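Local structure of extracellular solute-binding protein, family 1 (Trichodesmium erythraeum IMS101, 6G7N) at residues S99-V104 with N195-A200. The protein binds ferric iron and probably delivers it to an ABC transporter as the extracellular solute-binding component of an iron uptake system. Numbering follows the deposited sequence.
Sequences SKRARV and NSYYLA. With FE (Fe (III) ion), chain E; DAL (D-alanine), chain C.
CE2 of Tyr197, an iron-binding tyrosine, sits over a face of the Arg101 guanidinium, which also reaches the D-alanine on the same ferric ion. This is the iron site of a periplasmic binding protein fold, where strand 96-108 meets the start of helix 196-204; the axes of the short segments are 93° apart. CE2 of Tyr197 sits 3.2 Å above the centre of the guanidinium, whose plane is turned 45° from the ring. Arg101 is bent at chi2 and chi3, which brings NH1 to atom O of D-alanine at 2.9 Å in a nearly straight hydrogen bond (163°); NH1 also forms a salt bridge with Glu270. An alanine in place of Arg101 would probably leave this ligand oxygen without its NH1 donor, Glu270 without its positive mate and a gap beside the Tyr197 ring. The helix start is tied to the strand twice: Ser196 N donates to Ala102 O, and Ala102 N to Ser196 OG at 3.2 Å. Beside them, Arg103 and Asn195 form an antiparallel, non-hydrogen-bonded pair. Arg103 NH1, salt-bridged to Asp177, makes a weak bond to Asn195 OD1. This probably helps to orient the Asn195 amide, whose ND2 donates to Tyr197 OH at 3.0 Å, with that oxygen in the amide plane. Tyr141 completes the tyrosine trio on the metal, with Tyr197 OH and Tyr198 OH each 2.0 Å from the iron.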
loop_
_atom_site.group_PDB
_atom_site.type_symbol
_atom_site.label_atom_id
_atom_site.label_comp_id
_atom_site.label_asym_id
_atom_site.label_seq_id
_atom_site.Cartn_x
_atom_site.Cartn_y
_atom_site.Cartn_z
ATOM N N SER A 99 1.805 -8.030 3.124
ATOM C CA SER A 99 3.031 -7.216 3.094
ATOM C C SER A 99 2.613 -5.772 3.339
ATOM O O SER A 99 1.436 -5.431 3.210
ATOM C CB SER A 99 3.884 -7.404 1.833
ATOM O OG SER A 99 3.248 -6.915 0.688
ATOM N N LYS A 100 3.594 -4.948 3.676
ATOM C CA LYS A 100 3.374 -3.588 4.119
ATOM C C LYS A 100 4.224 -2.617 3.315
ATOM O O LYS A 100 5.392 -2.872 3.020
ATOM C CB LYS A 100 3.781 -3.502 5.640
ATOM C CG LYS A 100 3.812 -2.190 6.338
ATOM C CD LYS A 100 4.154 -2.490 7.790
ATOM C CE LYS A 100 5.569 -2.946 8.143
ATOM N NZ LYS A 100 5.771 -2.903 9.614
ATOM N N ARG A 101 3.622 -1.466 3.011
ATOM C CA ARG A 101 4.291 -0.342 2.349
ATOM C C ARG A 101 4.100 0.896 3.212
ATOM O O ARG A 101 3.188 0.989 3.999
ATOM C CB ARG A 101 3.780 -0.138 0.918
ATOM C CG ARG A 101 2.266 0.123 0.777
ATOM C CD ARG A 101 1.408 -1.119 0.561
ATOM N NE ARG A 101 1.753 -1.903 -0.610
ATOM C CZ ARG A 101 1.533 -1.530 -1.880
ATOM N NH1 ARG A 101 1.980 -2.285 -2.859
ATOM N NH2 ARG A 101 0.902 -0.398 -2.175
ATOM N N ALA A 102 4.970 1.879 3.034
ATOM C CA ALA A 102 4.849 3.177 3.735
ATOM C C ALA A 102 4.756 4.288 2.713
ATOM O O ALA A 102 5.455 4.267 1.702
ATOM C CB ALA A 102 6.057 3.418 4.637
ATOM N N ARG A 103 3.879 5.270 2.966
ATOM C CA ARG A 103 3.796 6.433 2.090
ATOM C C ARG A 103 4.640 7.528 2.734
ATOM O O ARG A 103 4.317 8.030 3.809
ATOM C CB ARG A 103 2.347 6.845 1.797
ATOM C CG ARG A 103 2.224 7.790 0.597
ATOM C CD ARG A 103 0.896 7.631 -0.132
ATOM N NE ARG A 103 0.834 8.332 -1.410
ATOM C CZ ARG A 103 1.433 7.897 -2.528
ATOM N NH1 ARG A 103 2.147 6.783 -2.549
ATOM N NH2 ARG A 103 1.309 8.598 -3.657
ATOM N N VAL A 104 5.766 7.824 2.082
ATOM C CA VAL A 104 6.868 8.560 2.675
ATOM C C VAL A 104 7.156 9.832 1.914
ATOM O O VAL A 104 6.686 10.032 0.793
ATOM C CB VAL A 104 8.122 7.677 2.761
ATOM C CG1 VAL A 104 7.822 6.451 3.621
ATOM C CG2 VAL A 104 8.616 7.290 1.367
ATOM N N ASN A 195 5.249 5.745 -2.411
ATOM C CA ASN A 195 5.418 4.557 -1.580
ATOM C C ASN A 195 6.894 4.137 -1.553
ATOM O O ASN A 195 7.597 4.212 -2.563
ATOM C CB ASN A 195 4.537 3.404 -2.070
ATOM C CG ASN A 195 3.053 3.598 -1.807
ATOM O OD1 ASN A 195 2.656 4.433 -0.979
ATOM N ND2 ASN A 195 2.230 2.815 -2.499
ATOM N N SER A 196 7.291 3.631 -0.390
ATOM C CA SER A 196 8.654 3.222 -0.095
ATOM C C SER A 196 9.252 2.282 -1.148
ATOM O O SER A 196 10.426 2.433 -1.538
ATOM C CB SER A 196 8.638 2.539 1.296
ATOM O OG SER A 196 7.644 1.508 1.392
ATOM N N TYR A 197 8.465 1.297 -1.583
ATOM C CA TYR A 197 8.972 0.276 -2.472
ATOM C C TYR A 197 9.357 0.808 -3.843
ATOM O O TYR A 197 10.116 0.141 -4.553
ATOM C CB TYR A 197 7.988 -0.914 -2.571
ATOM C CG TYR A 197 6.626 -0.556 -3.073
ATOM C CD1 TYR A 197 6.329 -0.490 -4.419
ATOM C CD2 TYR A 197 5.594 -0.271 -2.185
ATOM C CE1 TYR A 197 5.051 -0.156 -4.860
ATOM C CE2 TYR A 197 4.319 0.076 -2.617
ATOM C CZ TYR A 197 4.040 0.181 -3.960
ATOM O OH TYR A 197 2.807 0.591 -4.384
ATOM N N TYR A 198 8.859 1.977 -4.247
ATOM C CA TYR A 198 9.238 2.520 -5.553
ATOM C C TYR A 198 10.681 3.027 -5.544
ATOM O O TYR A 198 11.365 2.960 -6.574
ATOM C CB TYR A 198 8.271 3.615 -6.031
ATOM C CG TYR A 198 6.902 3.102 -6.380
ATOM C CD1 TYR A 198 6.702 2.231 -7.441
ATOM C CD2 TYR A 198 5.795 3.460 -5.622
ATOM C CE1 TYR A 198 5.447 1.762 -7.744
ATOM C CE2 TYR A 198 4.534 2.978 -5.921
ATOM C CZ TYR A 198 4.362 2.117 -6.973
ATOM O OH TYR A 198 3.114 1.614 -7.257
ATOM N N LEU A 199 11.153 3.562 -4.418
ATOM C CA LEU A 199 12.552 3.948 -4.348
ATOM C C LEU A 199 13.443 2.706 -4.307
ATOM O O LEU A 199 14.471 2.644 -5.003
ATOM C CB LEU A 199 12.822 4.865 -3.159
ATOM C CG LEU A 199 14.239 5.390 -3.056
ATOM C CD1 LEU A 199 14.668 6.219 -4.276
ATOM C CD2 LEU A 199 14.403 6.219 -1.793
ATOM N N ALA A 200 13.042 1.718 -3.503
ATOM C CA ALA A 200 13.751 0.444 -3.480
ATOM C C ALA A 200 13.870 -0.210 -4.851
ATOM O O ALA A 200 14.904 -0.789 -5.207
ATOM C CB ALA A 200 13.112 -0.471 -2.474
HETATM FE FE FE E . 2.062 0.287 -6.211
HETATM N N DAL C . 1.263 -0.701 -8.035
HETATM C CA DAL C . 1.662 -2.147 -7.983
HETATM C CB DAL C . 0.604 -3.016 -8.646
HETATM C C DAL C . 1.976 -2.622 -6.602
HETATM O O DAL C . 2.010 -1.747 -5.713
HETATM O OXT DAL C . 2.184 -3.854 -6.430
#